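Porin (Rhodobacter capsulatus, PDB 3POR) forms channels in the outer membrane, as a homotrimer of barrels, that let small hydrophilic solutes up to about 0.6 kDa diffuse passively. Local coordinates at the interface of chains A and B. Coordinates in Å, arbitrary orientation; residue numbers count along the deposited sequence, not the author numbering. Chains: chain A/B, Porin.

Contact 1: the interface of chains A and B. Residues chain A 61-62, 70, 72; chain B 9-11, 22-23.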
loop_
_atom_site.group_PDB
_atom_site.type_symbol
_atom_site.label_atom_id
_atom_site.label_comp_id
_atom_site.label_asym_id
_atom_site.label_seq_id
_atom_site.Cartn_x
_atom_site.Cartn_y
_atom_site.Cartn_z
ATOM N N VAL A 61 0.046 -13.147 -12.387
ATOM C CA VAL A 61 1.393 -13.577 -12.709
ATOM C C VAL A 61 1.192 -14.384 -13.998
ATOM O O VAL A 61 0.088 -14.922 -14.208
ATOM C CB VAL A 61 1.943 -14.450 -11.584
ATOM C CG1 VAL A 61 3.321 -15.000 -11.904
ATOM C CG2 VAL A 61 2.068 -13.598 -10.383
ATOM N N PHE A 62 2.140 -14.485 -14.942
ATOM C CA PHE A 62 1.938 -15.327 -16.128
ATOM C C PHE A 62 3.226 -15.875 -16.681
ATOM O O PHE A 62 4.282 -15.366 -16.333
ATOM C CB PHE A 62 1.239 -14.554 -17.231
ATOM C CG PHE A 62 2.127 -13.602 -17.943
ATOM C CD1 PHE A 62 2.866 -14.031 -19.027
ATOM C CD2 PHE A 62 2.185 -12.320 -17.480
ATOM C CE1 PHE A 62 3.709 -13.164 -19.683
ATOM C CE2 PHE A 62 3.023 -11.445 -18.134
ATOM C CZ PHE A 62 3.780 -11.864 -19.224
ATOM N N ILE A 70 -0.380 -18.943 -19.464
ATOM C CA ILE A 70 -1.116 -19.344 -18.307
ATOM C C ILE A 70 -1.087 -18.137 -17.419
ATOM O O ILE A 70 0.005 -17.637 -17.155
ATOM C CB ILE A 70 -0.416 -20.389 -17.645
ATOM C CG1 ILE A 70 -0.352 -21.585 -18.497
ATOM C CG2 ILE A 70 -1.198 -20.804 -16.444
ATOM C CD1 ILE A 70 0.932 -22.280 -17.919
ATOM N N MET A 72 -2.321 -16.445 -13.495
ATOM C CA MET A 72 -2.887 -16.830 -12.239
ATOM C C MET A 72 -3.021 -15.599 -11.389
ATOM O O MET A 72 -2.180 -14.730 -11.554
ATOM C CB MET A 72 -1.997 -17.826 -11.592
ATOM C CG MET A 72 -2.566 -18.357 -10.302
ATOM S SD MET A 72 -1.751 -19.865 -9.759
ATOM C CE MET A 72 -2.078 -20.888 -11.165
ATOM N N ARG B 9 5.574 -15.651 -8.166
ATOM C CA ARG B 9 5.685 -17.098 -8.281
ATOM C C ARG B 9 4.321 -17.625 -8.611
ATOM O O ARG B 9 3.381 -16.870 -8.514
ATOM C CB ARG B 9 6.127 -17.683 -7.022
ATOM C CG ARG B 9 5.154 -17.439 -5.929
ATOM C CD ARG B 9 5.874 -17.730 -4.697
ATOM N NE ARG B 9 4.948 -17.565 -3.614
ATOM C CZ ARG B 9 5.378 -17.514 -2.336
ATOM N NH1 ARG B 9 6.669 -17.653 -1.990
ATOM N NH2 ARG B 9 4.492 -17.357 -1.369
ATOM N N MET B 10 4.079 -18.815 -9.097
ATOM C CA MET B 10 2.749 -19.346 -9.276
ATOM C C MET B 10 2.887 -20.828 -9.325
ATOM O O MET B 10 3.993 -21.259 -9.637
ATOM C CB MET B 10 2.082 -18.922 -10.543
ATOM C CG MET B 10 2.714 -18.844 -11.900
ATOM S SD MET B 10 1.485 -18.480 -13.187
ATOM C CE MET B 10 2.513 -19.335 -14.326
ATOM N N GLY B 11 1.923 -21.654 -8.956
ATOM C CA GLY B 11 2.041 -23.102 -9.008
ATOM C C GLY B 11 0.907 -23.654 -8.159
ATOM O O GLY B 11 -0.125 -23.001 -7.920
ATOM N N SER B 22 -1.409 -21.331 -5.786
ATOM C CA SER B 22 -0.844 -20.377 -4.869
ATOM C C SER B 22 -0.038 -19.452 -5.763
ATOM O O SER B 22 0.677 -20.017 -6.615
ATOM C CB SER B 22 0.041 -21.092 -3.941
ATOM O OG SER B 22 0.506 -20.167 -2.959
ATOM N N SER B 23 -0.143 -18.105 -5.640
ATOM C CA SER B 23 0.683 -17.148 -6.360
ATOM C C SER B 23 0.829 -15.786 -5.680
ATOM O O SER B 23 0.168 -15.516 -4.681
ATOM C CB SER B 23 0.154 -16.898 -7.695
ATOM O OG SER B 23 -1.089 -16.290 -7.514
HETATM O O HOH W 1 -1.118 -13.844 -8.653
#
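The hydroxyl OG of B:Ser23 and the backbone carbonyl of A:Met72 meet through a water. Water 1 is 2.7 Å from B:Ser23 OG. The same water is 3.2 Å from A:Met72 O, so this second leg is the longer one. The B:Ser23 hydroxyl also borders the A:Met72 side chain, where CG is 3.8 Å from OG. The rest of the patch is mainly apolar packing between two barrel walls.

Two methionines interlock here, each lying over the backbone of the other chain. B:Met10 points from strand 2-14 towards chain A. Its CG sits between the backbone N and the carbonyl carbon (chi1 42°), and beyond CG the chain runs out extended. The thioether therefore reaches across the neighbouring strands 60-65 and 68-73. B:Met10 SD lies 3.9 Å from A:Met72 CB and also comes near the carbonyl of A:Val61. The terminal methyl CE ends 4.1 Å from A:Ile70 O. A:Val61 runs alongside B:Met10 in the opposite sense. Its CG1 branch packs against B:Met10 CG at 3.9 Å and also touches the carbonyl oxygen of B:Arg9.

A:Met72 lies alongside B:Met10, with its SD near B:Met10 CB. With CG opposite the backbone N (chi1 -176°), its chain projects over strands 2-14 and 19-34. It bends only near the end, at chi3 (-59°). The A:Met72 sulfur SD lies 4.0 Å from each of two backbone oxygens, B:Gly11 O on one strand and B:Ser22 O on the next.

Contact 2: the interface of chains A and B. Residues chain A 136, 140-141; chain B 13, 15, 20-22.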
loop_
_atom_site.group_PDB
_atom_site.type_symbol
_atom_site.label_atom_id
_atom_site.label_comp_id
_atom_site.label_asym_id
_atom_site.label_seq_id
_atom_site.Cartn_x
_atom_site.Cartn_y
_atom_site.Cartn_z
ATOM N N ASP A 136 -9.591 -23.221 -8.043
ATOM C CA ASP A 136 -9.173 -24.507 -7.481
ATOM C C ASP A 136 -10.264 -25.315 -6.743
ATOM O O ASP A 136 -10.010 -26.475 -6.392
ATOM C CB ASP A 136 -7.997 -24.282 -6.501
ATOM C CG ASP A 136 -7.974 -23.066 -5.555
ATOM O OD1 ASP A 136 -8.885 -22.219 -5.567
ATOM O OD2 ASP A 136 -6.995 -22.959 -4.814
ATOM N N GLY A 140 -8.718 -20.170 -2.320
ATOM C CA GLY A 140 -7.286 -19.984 -2.503
ATOM C C GLY A 140 -6.597 -21.167 -1.812
ATOM O O GLY A 140 -7.056 -22.309 -1.946
ATOM N N GLU A 141 -5.561 -20.933 -0.995
ATOM C CA GLU A 141 -4.859 -22.007 -0.289
ATOM C C GLU A 141 -5.543 -22.550 0.980
ATOM O O GLU A 141 -5.052 -23.525 1.588
ATOM C CB GLU A 141 -3.426 -21.565 0.089
ATOM C CG GLU A 141 -2.504 -21.146 -1.056
ATOM C CD GLU A 141 -2.464 -19.640 -1.338
ATOM O OE1 GLU A 141 -1.625 -18.954 -0.741
ATOM O OE2 GLU A 141 -3.252 -19.162 -2.165
ATOM N N MET B 13 -0.057 -26.066 -4.533
ATOM C CA MET B 13 0.473 -26.349 -3.222
ATOM C C MET B 13 -0.425 -27.315 -2.522
ATOM O O MET B 13 -1.641 -27.163 -2.607
ATOM C CB MET B 13 0.570 -25.054 -2.452
ATOM C CG MET B 13 1.363 -25.154 -1.151
ATOM S SD MET B 13 0.491 -25.375 0.440
ATOM C CE MET B 13 -0.331 -23.807 0.428
ATOM N N ASN B 15 -1.350 -28.737 1.086
ATOM C CA ASN B 15 -1.278 -28.344 2.496
ATOM C C ASN B 15 -1.434 -29.417 3.540
ATOM O O ASN B 15 -1.443 -29.189 4.768
ATOM C CB ASN B 15 -2.315 -27.287 2.814
ATOM C CG ASN B 15 -3.711 -27.665 2.358
ATOM O OD1 ASN B 15 -4.075 -28.839 2.171
ATOM N ND2 ASN B 15 -4.502 -26.634 2.122
ATOM N N ASN B 20 -3.902 -26.450 -3.878
ATOM C CA ASN B 20 -4.555 -25.180 -4.143
ATOM C C ASN B 20 -3.595 -24.478 -5.033
ATOM O O ASN B 20 -2.391 -24.744 -5.000
ATOM C CB ASN B 20 -4.656 -24.290 -2.980
ATOM C CG ASN B 20 -5.258 -24.971 -1.774
ATOM O OD1 ASN B 20 -6.481 -25.138 -1.583
ATOM N ND2 ASN B 20 -4.308 -25.386 -0.931
ATOM N N PHE B 21 -4.114 -23.604 -5.853
ATOM C CA PHE B 21 -3.294 -22.707 -6.633
ATOM C C PHE B 21 -2.642 -21.782 -5.623
ATOM O O PHE B 21 -3.287 -21.429 -4.611
ATOM C CB PHE B 21 -4.094 -21.814 -7.506
ATOM C CG PHE B 21 -4.917 -22.452 -8.602
ATOM C CD1 PHE B 21 -4.565 -23.665 -9.173
ATOM C CD2 PHE B 21 -6.034 -21.778 -9.017
ATOM C CE1 PHE B 21 -5.356 -24.218 -10.173
ATOM C CE2 PHE B 21 -6.816 -22.337 -10.022
ATOM C CZ PHE B 21 -6.484 -23.549 -10.597
ATOM N N SER B 22 -1.409 -21.331 -5.786
ATOM C CA SER B 22 -0.844 -20.377 -4.869
ATOM C C SER B 22 -0.038 -19.452 -5.763
ATOM O O SER B 22 0.677 -20.017 -6.615
ATOM C CB SER B 22 0.041 -21.092 -3.941
ATOM O OG SER B 22 0.506 -20.167 -2.959
#
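A:Asp136 and B:Phe21 lie face to face, carboxylate and ring being only 4° from parallel. Their side chains slide past each other in opposite directions. A:Asp136 CB sits 4.0 Å above the centre of the B:Phe21 ring plane. The carboxylate also meets the backbone of B:Phe21. With A:Asp136 CG between its own backbone N and carbonyl carbon (chi1 39°), OD2 is brought to B:Phe21 N. This amide donates a hydrogen bond to A:Asp136 OD2 at 3.1 Å, meeting the oxygen from above the carboxylate plane (35° out of it). One residue of chain B thus meets the aspartate with both its ring and its amide.

The amide of B:Asn20 is turned nearly upright to this carboxylate. It packs beside the backbone of A:Gly140 and A:Glu141. As modelled, B:Asn20 OD1 is 2.9 Å from A:Gly140 O. Both oxygens can only accept, so this contact is doubtful.

A:Glu141 is poorly ordered, and its contacts are uncertain. B:Asn15 ND2 gives a weak hydrogen bond to A:Glu141 O at 3.2 Å. The A:Glu141 side chain appears to lie over B:Ser22, with the methyl B:Met13 CE against its aliphatic part at 3.7 Å from CG.

The chain A residues belong to the loop between strands 128-134 and 148-158. They cover the turn end of the chain B hairpin made by strands 2-14 and 19-34.

Contacts 1 and 2 lie about 11 Å apart, measured between the centres of their C-alpha atoms. Both use the same chain B hairpin, strands 2-14 and 19-34, and they share B:Ser22. Chain A supplies different parts: the neighbouring strands 60-65 and 68-73 to contact 1, and the loop after strand 128-134 to contact 2. One hairpin is thus packed against two strands at residues 9-11 and 22-23, and against a loop nearer its turn. The protein is a homotrimer, so both patches belong to the subunit interface, and they should recur between each pair of neighbouring copies.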